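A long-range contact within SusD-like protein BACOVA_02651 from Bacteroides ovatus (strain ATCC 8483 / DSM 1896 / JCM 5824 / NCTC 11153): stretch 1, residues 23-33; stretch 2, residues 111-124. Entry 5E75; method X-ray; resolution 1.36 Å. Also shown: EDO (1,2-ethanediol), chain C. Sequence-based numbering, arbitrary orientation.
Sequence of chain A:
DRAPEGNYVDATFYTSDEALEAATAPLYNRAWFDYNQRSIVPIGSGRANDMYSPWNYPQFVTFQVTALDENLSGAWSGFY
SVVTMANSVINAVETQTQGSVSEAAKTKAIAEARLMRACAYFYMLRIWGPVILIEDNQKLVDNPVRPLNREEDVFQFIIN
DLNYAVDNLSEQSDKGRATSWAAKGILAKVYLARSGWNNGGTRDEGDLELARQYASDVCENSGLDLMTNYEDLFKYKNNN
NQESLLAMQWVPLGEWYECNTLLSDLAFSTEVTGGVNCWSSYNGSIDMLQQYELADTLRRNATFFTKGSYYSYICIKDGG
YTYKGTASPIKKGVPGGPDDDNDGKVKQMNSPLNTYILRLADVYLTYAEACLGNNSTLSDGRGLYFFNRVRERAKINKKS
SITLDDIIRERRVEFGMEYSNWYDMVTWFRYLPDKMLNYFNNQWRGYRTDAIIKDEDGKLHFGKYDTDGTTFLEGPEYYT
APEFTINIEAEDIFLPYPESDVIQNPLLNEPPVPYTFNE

Stretch 1 23-33: ATAPLYNRAWF
Stretch 2 111-124: AEARLMRACAYFYM

Stretch 2 is one regular α-helix from Ala111 to Met124, continuing past both ends, with i to i+4 backbone hydrogen bonds throughout (Met116 N to Glu112 O, for example, is 3.0 Å). Stretch 1 is less even. It enters as helix at Ala23 and Thr24, tightens into a 3-10 segment over 25-28, where Leu27 N bonds Thr24 O at 3.0 Å and Tyr28 N bonds Ala25 O at 3.0 Å, and breaks at Asn29, whose phi/psi is -145/-75. There Asn29 OD1 accepts a hydrogen bond from Arg30 N at 2.7 Å, and helical phi/psi values resume over 30-32. The two chains advance in the same sense: Leu27 CA lies 7.0 Å from Ala113 CA, and Trp32 CA lies 8.9 Å from Ala120 CA. At the close end a leucine lies beside an alanine; at the wider end an indole occupies the gap. The surface buried between the two stretches, both sides summed, is 485 Å².

Met116 is the central bump. Its CA-to-CB bond points toward stretch 1, and chi angles of m, m, t bend the chain so that its methyl and its sulfur meet different rings. Met116 CE lies over one face of the Tyr28 ring in a CH-pi contact, 3.7 Å from the ring centroid and 24° off the normal, with Tyr28 CD2 3.5 Å from Met116 CE. The same methyl lies 3.8 Å from Leu27 O, while Met116 CG packs 4.2 Å from Leu27 CB. Met116 SD sits at the edge of the Trp32 indole, where Trp32 NE1 gives it a weak hydrogen bond of 3.6 Å with an N-H...S angle of 145°. The hollow that receives Met116 is thus lined by the Leu27 backbone and CB, the Tyr28 face and the Trp32 edge.

One turn earlier, Glu112 (chi1 m, chi2 t, chi3 -68°) also points toward stretch 1. Tyr28, with chi1 m and chi2 83°, starts sideways but brings its end to the helix, and Tyr28 OH donates to Glu112 OE2 at 2.6 Å, near the ring plane. One ring thereby offers a face to the methionine and an edge hydroxyl to the carboxylate. Thr24, in the p rotamer, places OG1 3.6 Å from Glu112 OE1. Between these positions Leu27 (m, t) lays CD1 3.7 Å from Ala113 CA, with Leu27 CD1 4.1 Å from Ala113 CB; the CA-to-CB bond of Ala113 points sideways, and the leucine methyl lies closer to Ala113 CA than to Ala113 CB.

Trp32 (chi1 m, chi2 97°) spans the wider end. Trp32 CH2 reaches Cys119 CB at 4.1 Å and Ala120 N at 3.9 Å, and Trp32 CZ3 lies 3.8 Å from Tyr123 CE2. The six-membered ring and the Tyr123 ring meet rim to rim, planes at 90° and centroids 6.0 Å apart. A 1,2-ethanediol covers one face of Tyr123, its C2 3.4 Å from Tyr123 CZ, and its O2 donates to Cys119 O at 3.0 Å.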

ATOM      1  N   ALA A  23       3.082 -13.083  22.097  1.00 15.75           N
ATOM      2  CA  ALA A  23       4.192 -12.146  21.959  1.00 19.35           C
ATOM      3  C   ALA A  23       4.483 -11.716  20.512  1.00 19.16           C
ATOM      4  O   ALA A  23       5.076 -10.653  20.276  1.00 19.30           O
ATOM      5  CB  ALA A  23       5.453 -12.733  22.592  1.00 25.32           C
ATOM      6  N   THR A  24       4.091 -12.526  19.536  1.00 14.11           N
ATOM      7  CA  THR A  24       4.328 -12.183  18.140  1.00 13.47           C
ATOM      8  C   THR A  24       3.131 -11.440  17.515  1.00 14.49           C
ATOM      9  O   THR A  24       3.267 -10.788  16.486  1.00 13.53           O
ATOM     10  CB  THR A  24       4.663 -13.432  17.300  1.00 16.48           C
ATOM     11  OG1 THR A  24       3.564 -14.341  17.322  1.00 14.56           O
ATOM     12  CG2 THR A  24       5.898 -14.128  17.858  1.00 20.43           C
ATOM     13  N   ALA A  25       1.964 -11.530  18.147  1.00 12.01           N
ATOM     14  CA  ALA A  25       0.766 -10.858  17.635  1.00 11.23           C
ATOM     15  C   ALA A  25       0.974  -9.359  17.399  1.00 11.37           C
ATOM     16  O   ALA A  25       0.499  -8.843  16.399  1.00 10.31           O
ATOM     17  CB  ALA A  25      -0.414 -11.115  18.560  1.00 12.23           C
ATOM     18  N   PRO A  26       1.722  -8.663  18.269  1.00  9.28           N
ATOM     19  CA  PRO A  26       1.891  -7.225  18.014  1.00 11.33           C
ATOM     20  C   PRO A  26       2.695  -6.877  16.748  1.00  9.14           C
ATOM     21  O   PRO A  26       2.671  -5.715  16.318  1.00 10.06           O
ATOM     22  CB  PRO A  26       2.620  -6.723  19.266  1.00 11.06           C
ATOM     23  CG  PRO A  26       2.327  -7.748  20.333  1.00 15.91           C
ATOM     24  CD  PRO A  26       2.252  -9.046  19.595  1.00 13.17           C
ATOM     25  N   LEU A  27       3.386  -7.845  16.147  1.00  9.97           N
ATOM     26  CA  LEU A  27       4.019  -7.615  14.841  1.00 10.33           C
ATOM     27  C   LEU A  27       3.025  -7.239  13.750  1.00 10.70           C
ATOM     28  O   LEU A  27       3.409  -6.695  12.718  1.00 10.99           O
ATOM     29  CB  LEU A  27       4.780  -8.863  14.385  1.00 10.93           C
ATOM     30  CG  LEU A  27       6.050  -9.238  15.140  1.00 11.09           C
ATOM     31  CD1 LEU A  27       6.510 -10.623  14.721  1.00 13.35           C
ATOM     32  CD2 LEU A  27       7.155  -8.217  14.897  1.00 13.74           C
ATOM     33  N   TYR A  28       1.754  -7.543  13.983  1.00 10.11           N
ATOM     34  CA  TYR A  28       0.713  -7.285  13.002  1.00 11.04           C
ATOM     35  C   TYR A  28      -0.069  -6.007  13.278  1.00 10.22           C
ATOM     36  O   TYR A  28      -0.942  -5.659  12.493  1.00 10.47           O
ATOM     37  CB  TYR A  28      -0.273  -8.450  12.967  1.00 11.63           C
ATOM     38  CG  TYR A  28       0.293  -9.759  12.450  1.00  9.82           C
ATOM     39  CD1 TYR A  28       1.018 -10.627  13.277  1.00 10.88           C
ATOM     40  CD2 TYR A  28       0.062 -10.153  11.146  1.00 10.19           C
ATOM     41  CE1 TYR A  28       1.513 -11.833  12.787  1.00 11.23           C
ATOM     42  CE2 TYR A  28       0.557 -11.350  10.656  1.00  9.47           C
ATOM     43  CZ  TYR A  28       1.270 -12.182  11.471  1.00 10.10           C
ATOM     44  OH  TYR A  28       1.750 -13.357  10.934  1.00 11.10           O
ATOM     45  N   ASN A  29       0.203  -5.316  14.383  1.00  9.36           N
ATOM     46  CA  ASN A  29      -0.544  -4.090  14.686  1.00 10.52           C
ATOM     47  C   ASN A  29       0.315  -3.033  15.368  1.00  9.89           C
ATOM     48  O   ASN A  29       0.731  -2.077  14.730  1.00 11.08           O
ATOM     49  CB  ASN A  29      -1.869  -4.375  15.439  1.00 11.30           C
ATOM     50  CG  ASN A  29      -1.754  -5.429  16.536  1.00 12.45           C
ATOM     51  OD1 ASN A  29      -0.911  -5.339  17.437  1.00 12.07           O
ATOM     52  ND2 ASN A  29      -2.658  -6.403  16.497  1.00 14.27           N
ATOM     53  N   ARG A  30       0.615  -3.222  16.651  1.00  9.78           N
ATOM     54  CA  ARG A  30       1.411  -2.264  17.393  1.00 11.01           C
ATOM     55  C   ARG A  30       2.691  -1.851  16.656  1.00  9.99           C
ATOM     56  O   ARG A  30       3.060  -0.677  16.635  1.00 11.16           O
ATOM     57  CB  ARG A  30       1.747  -2.859  18.768  1.00 12.19           C
ATOM     58  CG  ARG A  30       2.547  -1.958  19.663  1.00 16.11           C
ATOM     59  CD  ARG A  30       2.699  -2.586  21.044  1.00 26.61           C
ATOM     60  NE  ARG A  30       3.403  -1.687  21.949  1.00 40.38           N
ATOM     61  CZ  ARG A  30       3.412  -1.804  23.273  1.00 45.74           C
ATOM     62  NH1 ARG A  30       2.748  -2.789  23.867  1.00 41.73           N
ATOM     63  NH2 ARG A  30       4.087  -0.925  24.004  1.00 49.69           N
ATOM     64  N   ALA A  31       3.377  -2.818  16.057  1.00 11.20           N
ATOM     65  CA  ALA A  31       4.611  -2.531  15.345  1.00 10.06           C
ATOM     66  C   ALA A  31       4.445  -1.499  14.228  1.00  9.36           C
ATOM     67  O   ALA A  31       5.333  -0.677  14.017  1.00 11.19           O
ATOM     68  CB  ALA A  31       5.176  -3.803  14.782  1.00 11.95           C
ATOM     69  N   TRP A  32       3.291  -1.540  13.561  1.00 10.15           N
ATOM     70  CA  TRP A  32       3.003  -0.710  12.384  1.00  9.49           C
ATOM     71  C   TRP A  32       2.291   0.596  12.728  1.00 13.46           C
ATOM     72  O   TRP A  32       2.095   1.450  11.857  1.00 12.73           O
ATOM     73  CB  TRP A  32       2.125  -1.507  11.414  1.00  9.37           C
ATOM     74  CG  TRP A  32       2.827  -2.662  10.773  1.00  9.02           C
ATOM     75  CD1 TRP A  32       2.776  -3.965  11.174  1.00 10.81           C
ATOM     76  CD2 TRP A  32       3.692  -2.624   9.629  1.00  8.15           C
ATOM     77  NE1 TRP A  32       3.584  -4.741  10.368  1.00 10.39           N
ATOM     78  CE2 TRP A  32       4.144  -3.944   9.402  1.00  8.71           C
ATOM     79  CE3 TRP A  32       4.144  -1.602   8.791  1.00  9.81           C
ATOM     80  CZ2 TRP A  32       5.028  -4.263   8.361  1.00  9.62           C
ATOM     81  CZ3 TRP A  32       5.008  -1.923   7.763  1.00  9.70           C
ATOM     82  CH2 TRP A  32       5.431  -3.241   7.549  1.00 10.57           C
ATOM     83  N   PHE A  33       1.920   0.769  13.986  1.00 10.29           N
ATOM     84  CA  PHE A  33       1.030   1.853  14.377  1.00 11.22           C
ATOM     85  C   PHE A  33       1.553   3.249  13.992  1.00 12.28           C
ATOM     86  O   PHE A  33       0.778   4.071  13.490  1.00 11.78           O
ATOM     87  CB  PHE A  33       0.731   1.778  15.886  1.00 12.13           C
ATOM     88  CG  PHE A  33      -0.233   2.829  16.354  1.00 11.97           C
ATOM     89  CD1 PHE A  33      -1.606   2.635  16.259  1.00 12.48           C
ATOM     90  CD2 PHE A  33       0.238   4.011  16.882  1.00 14.29           C
ATOM     91  CE1 PHE A  33      -2.486   3.615  16.675  1.00 13.77           C
ATOM     92  CE2 PHE A  33      -0.648   4.996  17.298  1.00 16.97           C
ATOM     93  CZ  PHE A  33      -2.004   4.788  17.195  1.00 16.78           C
ATOM     94  N   ALA A 111      10.061 -16.598  11.634  1.00  9.53           N
ATOM     95  CA  ALA A 111       9.625 -16.350  10.258  1.00  8.80           C
ATOM     96  C   ALA A 111       8.666 -15.164  10.160  1.00  9.72           C
ATOM     97  O   ALA A 111       8.768 -14.368   9.229  1.00  9.58           O
ATOM     98  CB  ALA A 111       8.984 -17.603   9.663  1.00  9.77           C
ATOM     99  N   GLU A 112       7.733 -15.039  11.107  1.00  9.59           N
ATOM    100  CA  GLU A 112       6.826 -13.898  11.083  1.00  8.80           C
ATOM    101  C   GLU A 112       7.598 -12.608  11.317  1.00 10.05           C
ATOM    102  O   GLU A 112       7.340 -11.601  10.646  1.00  9.37           O
ATOM    103  CB  GLU A 112       5.743 -14.069  12.138  1.00 10.93           C
ATOM    104  CG  GLU A 112       4.767 -15.185  11.834  1.00 13.48           C
ATOM    105  CD  GLU A 112       3.775 -15.371  12.961  1.00 17.89           C
ATOM    106  OE1 GLU A 112       4.181 -15.804  14.061  1.00 24.90           O
ATOM    107  OE2 GLU A 112       2.598 -15.026  12.784  1.00 14.16           O
ATOM    108  N   ALA A 113       8.540 -12.623  12.258  1.00  8.87           N
ATOM    109  CA  ALA A 113       9.376 -11.462  12.534  1.00  8.48           C
ATOM    110  C   ALA A 113      10.158 -11.080  11.275  1.00  9.51           C
ATOM    111  O   ALA A 113      10.170  -9.914  10.885  1.00  9.49           O
ATOM    112  CB  ALA A 113      10.318 -11.753  13.681  1.00  9.76           C
ATOM    113  N   ARG A 114      10.800 -12.051  10.630  1.00  9.44           N
ATOM    114  CA  ARG A 114      11.618 -11.741   9.466  1.00  8.88           C
ATOM    115  C   ARG A 114      10.757 -11.303   8.271  1.00  9.62           C
ATOM    116  O   ARG A 114      11.166 -10.438   7.494  1.00  9.29           O
ATOM    117  CB  ARG A 114      12.522 -12.921   9.108  1.00  9.91           C
ATOM    118  CG  ARG A 114      13.538 -13.198  10.203  1.00 11.56           C
ATOM    119  CD  ARG A 114      14.598 -14.218   9.805  1.00 10.94           C
ATOM    120  NE  ARG A 114      15.514 -13.687   8.803  1.00 11.48           N
ATOM    121  CZ  ARG A 114      16.605 -14.314   8.379  1.00 11.11           C
ATOM    122  NH1 ARG A 114      16.931 -15.501   8.874  1.00 14.84           N
ATOM    123  NH2 ARG A 114      17.374 -13.745   7.462  1.00 12.19           N
ATOM    124  N   LEU A 115       9.555 -11.850   8.140  1.00  8.84           N
ATOM    125  CA  LEU A 115       8.632 -11.386   7.098  1.00  8.87           C
ATOM    126  C   LEU A 115       8.288  -9.922   7.298  1.00  9.60           C
ATOM    127  O   LEU A 115       8.290  -9.137   6.343  1.00  8.84           O
ATOM    128  CB  LEU A 115       7.358 -12.238   7.100  1.00 10.33           C
ATOM    129  CG  LEU A 115       6.207 -11.806   6.173  1.00 11.49           C
ATOM    130  CD1 LEU A 115       6.669 -11.759   4.734  1.00 11.88           C
ATOM    131  CD2 LEU A 115       4.967 -12.707   6.287  1.00 11.97           C
ATOM    132  N   MET A 116       7.973  -9.538   8.528  1.00  8.68           N
ATOM    133  CA  MET A 116       7.608  -8.153   8.788  1.00  8.62           C
ATOM    134  C   MET A 116       8.800  -7.234   8.613  1.00  9.07           C
ATOM    135  O   MET A 116       8.663  -6.141   8.055  1.00  9.32           O
ATOM    136  CB  MET A 116       6.986  -7.978  10.171  1.00  9.35           C
ATOM    137  CG  MET A 116       5.663  -8.675  10.328  1.00 10.68           C
ATOM    138  SD  MET A 116       4.438  -8.053   9.187  1.00 10.91           S
ATOM    139  CE  MET A 116       2.983  -8.933   9.735  1.00 15.11           C
ATOM    140  N   ARG A 117       9.975  -7.660   9.054  1.00  9.05           N
ATOM    141  CA  ARG A 117      11.183  -6.873   8.868  1.00  8.89           C
ATOM    142  C   ARG A 117      11.456  -6.649   7.378  1.00  8.35           C
ATOM    143  O   ARG A 117      11.815  -5.541   6.957  1.00  8.93           O
ATOM    144  CB  ARG A 117      12.361  -7.582   9.545  1.00  8.04           C
ATOM    145  CG  ARG A 117      13.657  -6.780   9.558  1.00  9.33           C
ATOM    146  CD  ARG A 117      14.708  -7.395  10.451  1.00  8.95           C
ATOM    147  NE  ARG A 117      15.222  -8.647   9.950  1.00  9.55           N
ATOM    148  CZ  ARG A 117      16.057  -9.425  10.634  1.00 11.29           C
ATOM    149  NH1 ARG A 117      16.473  -9.079  11.853  1.00 12.58           N
ATOM    150  NH2 ARG A 117      16.490 -10.541  10.089  1.00 12.51           N
ATOM    151  N   ALA A 118      11.251  -7.686   6.579  1.00  7.97           N
ATOM    152  CA  ALA A 118      11.413  -7.585   5.138  1.00  7.81           C
ATOM    153  C   ALA A 118      10.432  -6.591   4.548  1.00  7.97           C
ATOM    154  O   ALA A 118      10.803  -5.760   3.724  1.00  8.31           O
ATOM    155  CB  ALA A 118      11.244  -8.952   4.472  1.00  8.79           C
ATOM    156  N   CYS A 119       9.172  -6.669   4.952  1.00  8.47           N
ATOM    157  CA  CYS A 119       8.203  -5.718   4.455  1.00  8.71           C
ATOM    158  C   CYS A 119       8.549  -4.282   4.806  1.00  8.80           C
ATOM    159  O   CYS A 119       8.412  -3.388   3.969  1.00  8.73           O
ATOM    160  CB  CYS A 119       6.802  -6.050   4.963  1.00  9.80           C
ATOM    161  SG  CYS A 119       6.071  -7.571   4.261  1.00 10.82           S
ATOM    162  N   ALA A 120       8.957  -4.036   6.037  1.00  8.00           N
ATOM    163  CA  ALA A 120       9.342  -2.703   6.454  1.00  8.11           C
ATOM    164  C   ALA A 120      10.501  -2.172   5.615  1.00  8.08           C
ATOM    165  O   ALA A 120      10.444  -1.047   5.132  1.00  8.80           O
ATOM    166  CB  ALA A 120       9.681  -2.694   7.941  1.00  9.33           C
ATOM    167  N   TYR A 121      11.541  -2.978   5.437  1.00  8.09           N
ATOM    168  CA  TYR A 121      12.680  -2.544   4.636  1.00  8.32           C
ATOM    169  C   TYR A 121      12.294  -2.356   3.173  1.00  7.93           C
ATOM    170  O   TYR A 121      12.806  -1.459   2.522  1.00  7.82           O
ATOM    171  CB  TYR A 121      13.896  -3.474   4.793  1.00  8.64           C
ATOM    172  CG  TYR A 121      14.739  -3.154   5.996  1.00  8.85           C
ATOM    173  CD1 TYR A 121      15.348  -1.921   6.125  1.00 11.12           C
ATOM    174  CD2 TYR A 121      14.912  -4.067   7.030  1.00  9.74           C
ATOM    175  CE1 TYR A 121      16.110  -1.598   7.226  1.00 10.83           C
ATOM    176  CE2 TYR A 121      15.683  -3.752   8.136  1.00  9.38           C
ATOM    177  CZ  TYR A 121      16.283  -2.521   8.236  1.00  9.96           C
ATOM    178  OH  TYR A 121      17.045  -2.207   9.354  1.00 10.21           O
ATOM    179  N   PHE A 122      11.384  -3.171   2.649  1.00  8.16           N
ATOM    180  CA  PHE A 122      10.975  -3.018   1.250  1.00  7.48           C
ATOM    181  C   PHE A 122      10.191  -1.729   1.045  1.00  9.93           C
ATOM    182  O   PHE A 122      10.357  -1.053   0.012  1.00  9.37           O
ATOM    183  CB  PHE A 122      10.196  -4.255   0.790  1.00  7.88           C
ATOM    184  CG  PHE A 122       9.924  -4.335  -0.713  1.00  8.24           C
ATOM    185  CD1 PHE A 122      10.861  -3.971  -1.672  1.00  8.37           C
ATOM    186  CD2 PHE A 122       8.727  -4.848  -1.149  1.00  8.80           C
ATOM    187  CE1 PHE A 122      10.565  -4.097  -3.022  1.00  7.25           C
ATOM    188  CE2 PHE A 122       8.438  -4.974  -2.502  1.00  9.01           C
ATOM    189  CZ  PHE A 122       9.353  -4.602  -3.420  1.00  8.68           C
ATOM    190  N   TYR A 123       9.356  -1.330   2.005  1.00  7.94           N
ATOM    191  CA  TYR A 123       8.744  -0.009   1.935  1.00  7.79           C
ATOM    192  C   TYR A 123       9.815   1.088   1.989  1.00  8.76           C
ATOM    193  O   TYR A 123       9.828   2.017   1.166  1.00  8.70           O
ATOM    194  CB  TYR A 123       7.752   0.201   3.072  1.00  8.73           C
ATOM    195  CG  TYR A 123       6.424  -0.533   2.951  1.00  8.33           C
ATOM    196  CD1 TYR A 123       5.634  -0.434   1.815  1.00  9.04           C
ATOM    197  CD2 TYR A 123       5.946  -1.296   4.014  1.00  9.37           C
ATOM    198  CE1 TYR A 123       4.430  -1.080   1.740  1.00  9.54           C
ATOM    199  CE2 TYR A 123       4.730  -1.946   3.951  1.00 10.62           C
ATOM    200  CZ  TYR A 123       3.966  -1.828   2.806  1.00 10.46           C
ATOM    201  OH  TYR A 123       2.738  -2.471   2.701  1.00 13.30           O
ATOM    202  N   MET A 124      10.723   1.003   2.961  1.00  8.12           N
ATOM    203  CA  MET A 124      11.749   2.043   3.119  1.00  9.33           C
ATOM    204  C   MET A 124      12.628   2.208   1.886  1.00  8.18           C
ATOM    205  O   MET A 124      13.011   3.328   1.521  1.00  8.94           O
ATOM    206  CB  MET A 124      12.628   1.764   4.325  1.00 10.40           C
ATOM    207  CG  MET A 124      11.895   1.991   5.636  1.00 10.06           C
ATOM    208  SD  MET A 124      12.978   2.262   7.048  1.00 15.62           S
ATOM    209  CE  MET A 124      13.233   0.592   7.512  1.00 18.52           C
TER
HETATM  210  C1  EDO C 602       5.358  -5.232   0.016  1.00 19.77           C
HETATM  211  O1  EDO C 602       4.887  -4.303  -0.957  1.00 23.84           O
HETATM  212  C2  EDO C 602       5.450  -4.577   1.388  1.00 21.04           C
HETATM  213  O2  EDO C 602       6.700  -3.906   1.557  1.00 15.39           O